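Local coordinates for protein Gp26 (Listeria phage P40, PDB 4JZ5) that probably hydrolyses the glycan strands of Listeria cell-wall peptidoglycan, as the catalytic domain of a phage endolysin of glycosyl hydrolase family 25, at residues P33-Y37 with S38-E42; Q56-D59 with E60-Q64; L149-G152 with D153-K157. All blocks are in the same frame, centred on the assembly; numbering follows the deposited sequence. Where two conformers were deposited one is given.

Contact 1 of 3, residues P33-Y37 with S38-E42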
ATOM      1  N   PRO A  33     -11.944   9.535  -5.718  1.00  7.44           N
ATOM      2  CA  PRO A  33     -12.174   9.503  -7.165  1.00  8.03           C
ATOM      3  C   PRO A  33     -11.614  10.695  -7.916  1.00  8.74           C
ATOM      4  O   PRO A  33     -11.336  10.554  -9.109  1.00  9.29           O
ATOM      5  CB  PRO A  33     -13.702   9.466  -7.272  1.00  9.36           C
ATOM      6  CG  PRO A  33     -14.177  10.095  -5.980  1.00  8.22           C
ATOM      7  CD  PRO A  33     -13.202   9.608  -4.956  1.00  8.39           C
ATOM      8  N   THR A  34     -11.475  11.844  -7.262  1.00  7.70           N
ATOM      9  CA  THR A  34     -10.849  13.011  -7.869  1.00  8.05           C
ATOM     10  C   THR A  34      -9.675  13.446  -7.018  1.00  7.03           C
ATOM     11  O   THR A  34      -9.800  13.666  -5.812  1.00  8.58           O
ATOM     12  CB  THR A  34     -11.853  14.163  -7.990  1.00  9.68           C
ATOM     13  OG1 THR A  34     -12.875  13.781  -8.909  1.00 10.27           O
ATOM     14  CG2 THR A  34     -11.179  15.417  -8.492  1.00 11.03           C
ATOM     15  N   VAL A  35      -8.517  13.528  -7.663  1.00  7.71           N
ATOM     16  CA  VAL A  35      -7.290  13.938  -7.001  1.00  7.61           C
ATOM     17  C   VAL A  35      -6.610  14.960  -7.890  1.00  8.32           C
ATOM     18  O   VAL A  35      -6.414  14.704  -9.082  1.00 10.02           O
ATOM     19  CB  VAL A  35      -6.333  12.733  -6.820  1.00  7.60           C
ATOM     20  CG1 VAL A  35      -4.978  13.172  -6.254  1.00  8.08           C
ATOM     21  CG2 VAL A  35      -6.956  11.671  -5.944  1.00  8.54           C
ATOM     22  N   ASN A  36      -6.231  16.109  -7.343  1.00  7.98           N
ATOM     23  CA  ASN A  36      -5.394  17.043  -8.074  1.00  9.23           C
ATOM     24  C   ASN A  36      -3.948  16.582  -7.938  1.00  6.46           C
ATOM     25  O   ASN A  36      -3.246  16.941  -6.983  1.00  7.33           O
ATOM     26  CB  ASN A  36      -5.574  18.464  -7.542  1.00  9.79           C
ATOM     27  CG  ASN A  36      -4.673  19.463  -8.237  1.00 12.33           C
ATOM     28  OD1 ASN A  36      -3.903  19.111  -9.135  1.00 14.78           O
ATOM     29  ND2 ASN A  36      -4.738  20.708  -7.803  1.00 22.72           N
ATOM     30  N   TYR A  37      -3.497  15.753  -8.879  1.00  7.53           N
ATOM     31  CA  TYR A  37      -2.200  15.105  -8.753  1.00  6.65           C
ATOM     32  C   TYR A  37      -1.068  16.114  -8.619  1.00  6.14           C
ATOM     33  O   TYR A  37      -0.173  15.946  -7.783  1.00  6.44           O
ATOM     34  CB  TYR A  37      -1.947  14.138  -9.932  1.00  6.59           C
ATOM     35  CG  TYR A  37      -3.021  13.081 -10.016  1.00  6.52           C
ATOM     36  CD1 TYR A  37      -3.024  11.979  -9.170  1.00  6.12           C
ATOM     37  CD2 TYR A  37      -4.066  13.220 -10.898  1.00  8.16           C
ATOM     38  CE1 TYR A  37      -4.043  11.035  -9.218  1.00  6.30           C
ATOM     39  CE2 TYR A  37      -5.095  12.289 -10.966  1.00  7.63           C
ATOM     40  CZ  TYR A  37      -5.084  11.201 -10.114  1.00  5.93           C
ATOM     41  OH  TYR A  37      -6.130  10.311 -10.185  1.00  6.60           O
ATOM     42  N   SER A  38      -1.106  17.175  -9.414  1.00  6.75           N
ATOM     43  CA  SER A  38      -0.067  18.190  -9.324  1.00  7.92           C
ATOM     44  C   SER A  38      -0.044  18.849  -7.945  1.00  7.13           C
ATOM     45  O   SER A  38       1.013  19.304  -7.480  1.00  7.77           O
ATOM     46  CB  SER A  38      -0.224  19.232 -10.440  1.00 10.44           C
ATOM     47  OG  SER A  38      -1.399  20.006 -10.293  1.00 10.96           O
ATOM     48  N   GLY A  39      -1.214  18.933  -7.312  1.00  7.50           N
ATOM     49  CA  GLY A  39      -1.330  19.497  -5.977  1.00  8.13           C
ATOM     50  C   GLY A  39      -0.706  18.654  -4.876  1.00  8.33           C
ATOM     51  O   GLY A  39      -0.595  19.119  -3.740  1.00  9.70           O
ATOM     52  N   LEU A  40      -0.297  17.432  -5.198  1.00  6.57           N
ATOM     53  CA  LEU A  40       0.398  16.581  -4.239  1.00  6.94           C
ATOM     54  C   LEU A  40       1.907  16.820  -4.223  1.00  6.90           C
ATOM     55  O   LEU A  40       2.598  16.413  -3.289  1.00  7.84           O
ATOM     56  CB  LEU A  40       0.172  15.127  -4.593  1.00  6.54           C
ATOM     57  CG  LEU A  40      -1.274  14.650  -4.687  1.00  6.47           C
ATOM     58  CD1 LEU A  40      -1.319  13.182  -5.057  1.00  8.90           C
ATOM     59  CD2 LEU A  40      -2.024  14.878  -3.380  1.00  8.63           C
ATOM     60  N   LYS A  41       2.427  17.476  -5.253  1.00  7.11           N
ATOM     61  CA  LYS A  41       3.867  17.517  -5.466  1.00  7.99           C
ATOM     62  C   LYS A  41       4.619  18.268  -4.387  1.00  9.00           C
ATOM     63  O   LYS A  41       5.744  17.894  -4.041  1.00 10.29           O
ATOM     64  CB  LYS A  41       4.161  18.095  -6.841  1.00  8.34           C
ATOM     65  CG  LYS A  41       3.786  17.142  -7.945  1.00  9.88           C
ATOM     66  CD  LYS A  41       4.851  16.076  -8.174  1.00 10.66           C
ATOM     67  CE  LYS A  41       6.103  16.636  -8.861  1.00 11.35           C
ATOM     68  NZ  LYS A  41       7.094  15.578  -9.185  1.00 11.34           N
ATOM     69  N   GLU A  42       4.015  19.311  -3.828  1.00  8.47           N
ATOM     70  CA  GLU A  42       4.713  20.121  -2.843  1.00 11.34           C
ATOM     71  C   GLU A  42       5.077  19.341  -1.584  1.00  9.33           C
ATOM     72  O   GLU A  42       6.209  19.439  -1.100  1.00 12.76           O
ATOM     73  CB  GLU A  42       3.870  21.340  -2.473  1.00 12.32           C
ATOM     74  CG  GLU A  42       4.575  22.290  -1.526  1.00 17.25           C
ATOM     75  CD  GLU A  42       3.815  23.580  -1.313  1.00 27.70           C
ATOM     76  OE1 GLU A  42       4.370  24.484  -0.655  1.00 37.52           O
ATOM     77  OE2 GLU A  42       2.667  23.689  -1.795  1.00 36.66           O
TER
HETATM   78  O   HOH W   1      -2.781  17.256 -11.758  1.00 16.55           O
HETATM   79  O   HOH W   2      -3.728  20.203 -11.427  1.00 36.83           O
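The side chain of Asn36 folds forward over the turn that follows it and meets Ser38 and Gly39 with its carbonyl oxygen. Because CG stands anti to the backbone N (chi1 177°), OD1 is carried along the chain, to 2.9 Å from Ser38 OG, and accepts a weak hydrogen bond from the Gly39 amide, N to OD1 3.3 Å. Two waters complete the polar cluster. One accepts from Ser38 N at 2.9 Å and gives only a weak bond to Asn36 OD1; the other donates to Asn36 OD1 and also bonds to Ser38 OG at 2.6 Å. One amide oxygen thus gathers the start of the turn on its solvent side, where Asn36 and Ser38 are exposed.

The apolar side chains go elsewhere. Val35 CG1 and Leu40 CD1 touch at 3.8 Å, the two side chains crossing at about a right angle, and both are buried: Val35 also packs on His65 and Ile203, Leu40 on Met74 and Ala202. The CA–CB bond of Tyr37 points away from residues 38-42, although CB still lies against the Ser38 amide, and the carbonyl oxygen of Val35 lies over one ring face, offset toward the rim. The Tyr37 hydroxyl is hydrogen-bonded to Gln64, while the ring packs on Leu69 of helix 62-72.

Backbone bonds close the turns. Leu40 N donates to Tyr37 O at 3.0 Å with an N-H...O angle of 157°, and Gly39 N makes a weak bond to Asn36 O. Lys41 N follows with a bond to Ser38 O. Successive i to i+3 bonds with helical backbone angles are the mark of consecutive tight turns, here within the loop that joins parallel strands 25-28 and 46-53 and packs against helix 62-72.

Contact 2 of 3, residues Q56-D59 with E60-Q64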
ATOM      1  N   GLN A  56     -11.852 -10.249  -7.295  1.00  7.35           N
ATOM      2  CA  GLN A  56     -13.172  -9.723  -7.613  1.00  8.69           C
ATOM      3  C   GLN A  56     -13.089  -8.614  -8.653  1.00  8.36           C
ATOM      4  O   GLN A  56     -13.873  -8.593  -9.598  1.00 10.08           O
ATOM      5  CB  GLN A  56     -13.838  -9.201  -6.345  1.00  8.97           C
ATOM      6  CG  GLN A  56     -15.239  -8.670  -6.551  1.00 10.30           C
ATOM      7  CD  GLN A  56     -15.897  -8.246  -5.263  1.00 10.04           C
ATOM      8  OE1 GLN A  56     -15.254  -8.106  -4.221  1.00 11.06           O
ATOM      9  NE2 GLN A  56     -17.206  -8.043  -5.324  1.00 14.82           N
ATOM     10  N   LYS A  57     -12.151  -7.689  -8.486  1.00  8.32           N
ATOM     11  CA  LYS A  57     -12.044  -6.555  -9.395  1.00  8.07           C
ATOM     12  C   LYS A  57     -10.713  -5.850  -9.218  1.00  7.26           C
ATOM     13  O   LYS A  57     -10.082  -5.924  -8.156  1.00  7.38           O
ATOM     14  CB  LYS A  57     -13.170  -5.551  -9.129  1.00 10.35           C
ATOM     15  CG  LYS A  57     -13.055  -4.874  -7.779  1.00 11.14           C
ATOM     16  CD  LYS A  57     -14.149  -3.828  -7.568  1.00 15.58           C
ATOM     17  CE  LYS A  57     -13.892  -3.014  -6.307  1.00 22.33           C
ATOM     18  NZ  LYS A  57     -15.062  -2.172  -5.937  1.00 23.84           N
ATOM     19  N   TYR A  58     -10.283  -5.174 -10.273  1.00  7.35           N
ATOM     20  CA  TYR A  58      -9.275  -4.141 -10.132  1.00  7.15           C
ATOM     21  C   TYR A  58      -9.935  -2.908  -9.545  1.00  6.73           C
ATOM     22  O   TYR A  58     -11.127  -2.672  -9.747  1.00  8.35           O
ATOM     23  CB  TYR A  58      -8.627  -3.825 -11.481  1.00  7.40           C
ATOM     24  CG  TYR A  58      -7.901  -5.034 -12.023  1.00  8.60           C
ATOM     25  CD1 TYR A  58      -6.624  -5.354 -11.582  1.00  9.25           C
ATOM     26  CD2 TYR A  58      -8.513  -5.891 -12.927  1.00 10.27           C
ATOM     27  CE1 TYR A  58      -5.963  -6.480 -12.056  1.00 11.20           C
ATOM     28  CE2 TYR A  58      -7.858  -7.017 -13.413  1.00 11.85           C
ATOM     29  CZ  TYR A  58      -6.588  -7.309 -12.969  1.00 11.90           C
ATOM     30  OH  TYR A  58      -5.948  -8.433 -13.461  1.00 15.36           O
ATOM     31  N   ASP A  59      -9.180  -2.116  -8.804  1.00  6.73           N
ATOM     32  CA  ASP A  59      -9.721  -0.864  -8.294  1.00  5.95           C
ATOM     33  C   ASP A  59     -10.134   0.023  -9.462  1.00  6.81           C
ATOM     34  O   ASP A  59      -9.390   0.160 -10.442  1.00  7.01           O
ATOM     35  CB  ASP A  59      -8.689  -0.180  -7.413  1.00  7.16           C
ATOM     36  CG  ASP A  59      -9.194   1.120  -6.833  1.00  6.39           C
ATOM     37  OD1 ASP A  59      -9.137   2.139  -7.556  1.00  7.39           O
ATOM     38  OD2 ASP A  59      -9.655   1.124  -5.667  1.00  7.18           O
ATOM     39  N   GLU A  60     -11.314   0.620  -9.354  1.00  7.34           N
ATOM     40  CA  GLU A  60     -11.897   1.379 -10.444  1.00  8.42           C
ATOM     41  C   GLU A  60     -11.094   2.609 -10.833  1.00  7.09           C
ATOM     42  O   GLU A  60     -11.302   3.142 -11.922  1.00  9.72           O
ATOM     43  CB  GLU A  60     -13.316   1.806 -10.064  1.00 12.00           C
ATOM     44  CG  GLU A  60     -14.297   0.644  -9.843  1.00 18.42           C
ATOM     45  CD  GLU A  60     -14.368   0.123  -8.394  1.00 16.69           C
ATOM     46  OE1 GLU A  60     -13.353   0.101  -7.660  1.00 13.93           O
ATOM     47  OE2 GLU A  60     -15.479  -0.299  -7.986  1.00 19.54           O
ATOM     48  N   ARG A  61     -10.220   3.085  -9.955  1.00  6.77           N
ATOM     49  CA  ARG A  61      -9.405   4.255 -10.249  1.00  7.31           C
ATOM     50  C   ARG A  61      -7.936   3.904 -10.460  1.00  6.39           C
ATOM     51  O   ARG A  61      -7.110   4.807 -10.535  1.00  6.82           O
ATOM     52  CB  ARG A  61      -9.533   5.314  -9.141  1.00  8.30           C
ATOM     53  CG  ARG A  61     -10.952   5.856  -8.925  1.00  8.72           C
ATOM     54  CD  ARG A  61     -11.472   6.750 -10.032  1.00 11.69           C
ATOM     55  NE  ARG A  61     -12.906   6.973  -9.834  1.00 13.19           N
ATOM     56  CZ  ARG A  61     -13.640   7.860 -10.490  1.00 12.88           C
ATOM     57  NH1 ARG A  61     -13.091   8.653 -11.392  1.00 12.61           N
ATOM     58  NH2 ARG A  61     -14.935   7.962 -10.225  1.00 15.79           N
ATOM     59  N   LEU A  62      -7.604   2.618 -10.540  1.00  6.56           N
ATOM     60  CA  LEU A  62      -6.210   2.213 -10.708  1.00  6.73           C
ATOM     61  C   LEU A  62      -5.531   2.931 -11.877  1.00  6.16           C
ATOM     62  O   LEU A  62      -4.465   3.537 -11.716  1.00  6.06           O
ATOM     63  CB  LEU A  62      -6.128   0.705 -10.927  1.00  6.88           C
ATOM     64  CG  LEU A  62      -4.777   0.164 -11.405  1.00  7.23           C
ATOM     65  CD1 LEU A  62      -3.703   0.402 -10.375  1.00  6.72           C
ATOM     66  CD2 LEU A  62      -4.893  -1.323 -11.692  1.00  8.32           C
ATOM     67  N   GLU A  63      -6.135   2.876 -13.052  1.00  6.32           N
ATOM     68  CA  GLU A  63      -5.485   3.460 -14.203  1.00  7.08           C
ATOM     69  C   GLU A  63      -5.486   4.975 -14.136  1.00  6.82           C
ATOM     70  O   GLU A  63      -4.498   5.607 -14.500  1.00  6.76           O
ATOM     71  CB  GLU A  63      -6.110   2.933 -15.481  1.00  9.07           C
ATOM     72  CG  GLU A  63      -5.866   1.428 -15.620  1.00 12.47           C
ATOM     73  CD  GLU A  63      -6.509   0.816 -16.832  1.00 19.00           C
ATOM     74  OE1 GLU A  63      -6.718   1.542 -17.815  1.00 20.01           O
ATOM     75  OE2 GLU A  63      -6.808  -0.397 -16.793  1.00 30.69           O
ATOM     76  N   GLN A  64      -6.582   5.566 -13.667  1.00  6.64           N
ATOM     77  CA  GLN A  64      -6.627   7.014 -13.519  1.00  6.40           C
ATOM     78  C   GLN A  64      -5.516   7.507 -12.607  1.00  5.45           C
ATOM     79  O   GLN A  64      -4.806   8.462 -12.928  1.00  5.62           O
ATOM     80  CB  GLN A  64      -7.978   7.457 -12.970  1.00  7.73           C
ATOM     81  CG  GLN A  64      -8.085   8.940 -12.762  1.00  8.06           C
ATOM     82  CD  GLN A  64      -9.292   9.306 -11.946  1.00  9.80           C
ATOM     83  OE1 GLN A  64     -10.416   8.946 -12.303  1.00 12.29           O
ATOM     84  NE2 GLN A  64      -9.080  10.005 -10.835  1.00 10.13           N
TER
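Asp59 reaches past its neighbour to take the amide of Arg61 on OD1, N to OD1 2.8 Å, the donor lying above the carboxylate plane. A chi1 of -179° points the carboxylate away from its own amide and toward the residues that follow, while its other oxygen, OD2, is held by a salt bridge to Arg50 and by the amide of Lys30. The Leu62 N to Asp59 O bond, 3.0 Å long, closes a type I beta turn from Asp59 to Leu62, and the Arg61 N to Asp59 OD1 bond makes an Asx turn. Together they deliver the chain from the short strand 57-58 into helix 62-72, with Arg61 as N-cap. Leu62 is buried, packing on Ala100 and Cys104 of helix 87-106.

The other side is looser. Leu62 CD2 meets the Tyr58 ring only obliquely, 4.4 Å from CD1. Lys57, extended beyond CG, meets exposed Glu60, whose chain bends at chi2 (90°) to bring the carboxylate round, in a salt bridge in which Lys57 NZ meets Glu60 OE2 at 2.8 Å on the syn side, somewhat out of the carboxylate plane. Arg61 leads away from the turn, and its NH1 donates to Gln64 OE1 at 2.8 Å, in the guanidinium plane.

Contact 3 of 3, residues L149-G152 with D153-K157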
ATOM      1  N   LEU A 149       4.294  -5.533   3.349  1.00  4.32           N
ATOM      2  CA  LEU A 149       3.134  -6.085   4.024  1.00  4.62           C
ATOM      3  C   LEU A 149       2.511  -4.993   4.874  1.00  4.11           C
ATOM      4  O   LEU A 149       3.210  -4.297   5.599  1.00  4.58           O
ATOM      5  CB  LEU A 149       3.555  -7.256   4.901  1.00  4.73           C
ATOM      6  CG  LEU A 149       2.456  -7.948   5.700  1.00  5.00           C
ATOM      7  CD1 LEU A 149       1.400  -8.572   4.814  1.00  5.73           C
ATOM      8  CD2 LEU A 149       3.086  -9.000   6.604  1.00  7.09           C
ATOM      9  N   TYR A 150       1.182  -4.875   4.772  1.00  4.76           N
ATOM     10  CA  TYR A 150       0.399  -3.901   5.526  1.00  4.16           C
ATOM     11  C   TYR A 150      -0.662  -4.593   6.361  1.00  4.29           C
ATOM     12  O   TYR A 150      -1.383  -5.457   5.872  1.00  5.02           O
ATOM     13  CB  TYR A 150      -0.296  -2.916   4.574  1.00  4.29           C
ATOM     14  CG  TYR A 150      -1.397  -2.088   5.205  1.00  4.56           C
ATOM     15  CD1 TYR A 150      -2.698  -2.586   5.313  1.00  5.25           C
ATOM     16  CD2 TYR A 150      -1.139  -0.808   5.679  1.00  5.03           C
ATOM     17  CE1 TYR A 150      -3.701  -1.843   5.877  1.00  5.65           C
ATOM     18  CE2 TYR A 150      -2.141  -0.055   6.256  1.00  5.03           C
ATOM     19  CZ  TYR A 150      -3.427  -0.573   6.344  1.00  5.12           C
ATOM     20  OH  TYR A 150      -4.462   0.138   6.899  1.00  7.02           O
ATOM     21  N   ALA A 151      -0.796  -4.128   7.606  1.00  4.93           N
ATOM     22  CA  ALA A 151      -1.953  -4.426   8.443  1.00  5.62           C
ATOM     23  C   ALA A 151      -1.962  -3.433   9.600  1.00  5.28           C
ATOM     24  O   ALA A 151      -0.977  -2.719   9.856  1.00  5.48           O
ATOM     25  CB  ALA A 151      -1.910  -5.853   8.964  1.00  6.80           C
ATOM     26  N   GLY A 152      -3.085  -3.347  10.303  1.00  6.26           N
ATOM     27  CA  GLY A 152      -3.119  -2.629  11.557  1.00  6.84           C
ATOM     28  C   GLY A 152      -2.282  -3.323  12.624  1.00  6.62           C
ATOM     29  O   GLY A 152      -2.086  -4.540  12.593  1.00  6.53           O
ATOM     30  N   ASP A 153      -1.799  -2.504  13.548  0.51  7.59           N
ATOM     31  CA  ASP A 153      -1.008  -2.903  14.704  0.51  7.54           C
ATOM     32  C   ASP A 153      -1.507  -4.199  15.362  0.51  9.71           C
ATOM     33  O   ASP A 153      -0.795  -5.198  15.410  0.51  8.93           O
ATOM     34  CB  ASP A 153      -1.045  -1.729  15.691  0.51  8.35           C
ATOM     35  CG  ASP A 153      -0.083  -1.879  16.853  0.51 12.14           C
ATOM     36  OD1 ASP A 153       0.622  -2.902  16.968  0.51 13.03           O
ATOM     37  OD2 ASP A 153      -0.042  -0.942  17.676  0.51 16.18           O
ATOM     38  N   SER A 154      -2.735  -4.169  15.863  1.00  8.57           N
ATOM     39  CA  SER A 154      -3.325  -5.281  16.595  1.00  9.30           C
ATOM     40  C   SER A 154      -3.463  -6.535  15.730  1.00  8.81           C
ATOM     41  O   SER A 154      -3.123  -7.633  16.168  1.00  9.42           O
ATOM     42  CB  SER A 154      -4.688  -4.887  17.142  1.00 10.30           C
ATOM     43  OG  SER A 154      -5.284  -5.976  17.822  1.00 17.12           O
ATOM     44  N   PHE A 155      -3.987  -6.377  14.522  1.00  8.27           N
ATOM     45  CA  PHE A 155      -4.137  -7.510  13.620  1.00  8.47           C
ATOM     46  C   PHE A 155      -2.775  -8.149  13.352  1.00  7.70           C
ATOM     47  O   PHE A 155      -2.632  -9.380  13.350  1.00  8.20           O
ATOM     48  CB  PHE A 155      -4.769  -7.060  12.308  1.00  8.69           C
ATOM     49  CG  PHE A 155      -5.062  -8.188  11.372  1.00  8.34           C
ATOM     50  CD1 PHE A 155      -4.064  -8.720  10.580  1.00  8.41           C
ATOM     51  CD2 PHE A 155      -6.328  -8.739  11.311  1.00 10.47           C
ATOM     52  CE1 PHE A 155      -4.331  -9.775   9.733  1.00 10.53           C
ATOM     53  CE2 PHE A 155      -6.604  -9.804  10.456  1.00 11.78           C
ATOM     54  CZ  PHE A 155      -5.597 -10.313   9.664  1.00 11.40           C
ATOM     55  N   TRP A 156      -1.770  -7.316  13.118  1.00  7.16           N
ATOM     56  CA  TRP A 156      -0.422  -7.787  12.817  1.00  7.47           C
ATOM     57  C   TRP A 156       0.090  -8.673  13.949  1.00  8.19           C
ATOM     58  O   TRP A 156       0.585  -9.780  13.720  1.00  8.79           O
ATOM     59  CB  TRP A 156       0.484  -6.567  12.623  1.00  7.07           C
ATOM     60  CG  TRP A 156       1.884  -6.833  12.154  1.00  7.43           C
ATOM     61  CD1 TRP A 156       2.862  -7.503  12.827  1.00  8.57           C
ATOM     62  CD2 TRP A 156       2.471  -6.389  10.931  1.00  6.83           C
ATOM     63  NE1 TRP A 156       4.018  -7.532  12.081  1.00  7.94           N
ATOM     64  CE2 TRP A 156       3.804  -6.841  10.917  1.00  6.78           C
ATOM     65  CE3 TRP A 156       1.997  -5.653   9.841  1.00  6.06           C
ATOM     66  CZ2 TRP A 156       4.662  -6.596   9.842  1.00  7.60           C
ATOM     67  CZ3 TRP A 156       2.859  -5.404   8.786  1.00  7.04           C
ATOM     68  CH2 TRP A 156       4.170  -5.875   8.794  1.00  7.22           C
ATOM     69  N   LYS A 157      -0.039  -8.196  15.176  1.00  8.62           N
ATOM     70  CA  LYS A 157       0.426  -8.950  16.327  1.00 10.28           C
ATOM     71  C   LYS A 157      -0.325 -10.265  16.479  1.00  9.57           C
ATOM     72  O   LYS A 157       0.280 -11.316  16.721  1.00 10.87           O
ATOM     73  CB  LYS A 157       0.254  -8.121  17.599  1.00 11.70           C
ATOM     74  CG  LYS A 157       1.215  -6.945  17.699  1.00 12.62           C
ATOM     75  CD  LYS A 157       1.157  -6.249  19.043  1.00 15.89           C
ATOM     76  CE  LYS A 157      -0.171  -5.560  19.276  1.00 18.65           C
ATOM     77  NZ  LYS A 157      -0.142  -4.720  20.511  1.00 23.56           N
TER
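Gly152 O receives the amide of Trp156 at 2.8 Å, with an N-H...O angle of 160°, and this i to i+4 bond starts helix 153-158 at the end of strand 147-152. Gly152 is the N-cap, in a beta-alpha-beta unit in which the helix leads on to the parallel strand 169-172, as expected of the beta/alpha-barrel architecture of family 25 lysozymes. The helix leaves at 112° to the strand, measured over the short segments, and side chains of its first turn pack back on the strand.

Trp156 does most of this. A chi1 of -173° swings the indole back to the strand, with the six-membered ring beside Leu149 and Ala151. CD2 of Leu149 lies over one face, 4.0 Å from CH2. The rim is turned to the backbone instead: Leu149 O sits in the ring plane, 3.4 Å from CZ3, and Ala151 N also approaches the edge. The ring nitrogen, NE1, is hydrogen-bonded to Asp162, which probably helps to hold the turn of the indole. Val171 and Arg169 of the next strand also pack on it.

Ala151 CB touches both aromatics, 4.0 Å from Trp156 CE3 and, meeting the second ring obliquely, 3.9 Å from Phe155 CD1.

How the contacts relate
Along the chain the three contacts come in series, all within the family 25 range. Contacts 1 and 2, with centres 18 Å apart, touch: Gln64 NE2 of contact 2 lies 2.9 Å from Pro33 O of contact 1, a probable hydrogen bond. Helix 62-72 begins in contact 2 and is packed against by contact 1, so the loop of contact 1 and the strand-to-helix turn of contact 2 meet on the same helix. Contact 3 lies across the chain's centre from both, its nearest atoms about 17 Å from contact 1 and about 13 Å from contact 2. Contacts 2 and 3 nevertheless reach the same mixed sheet, and each carries the chain from a strand into a helix.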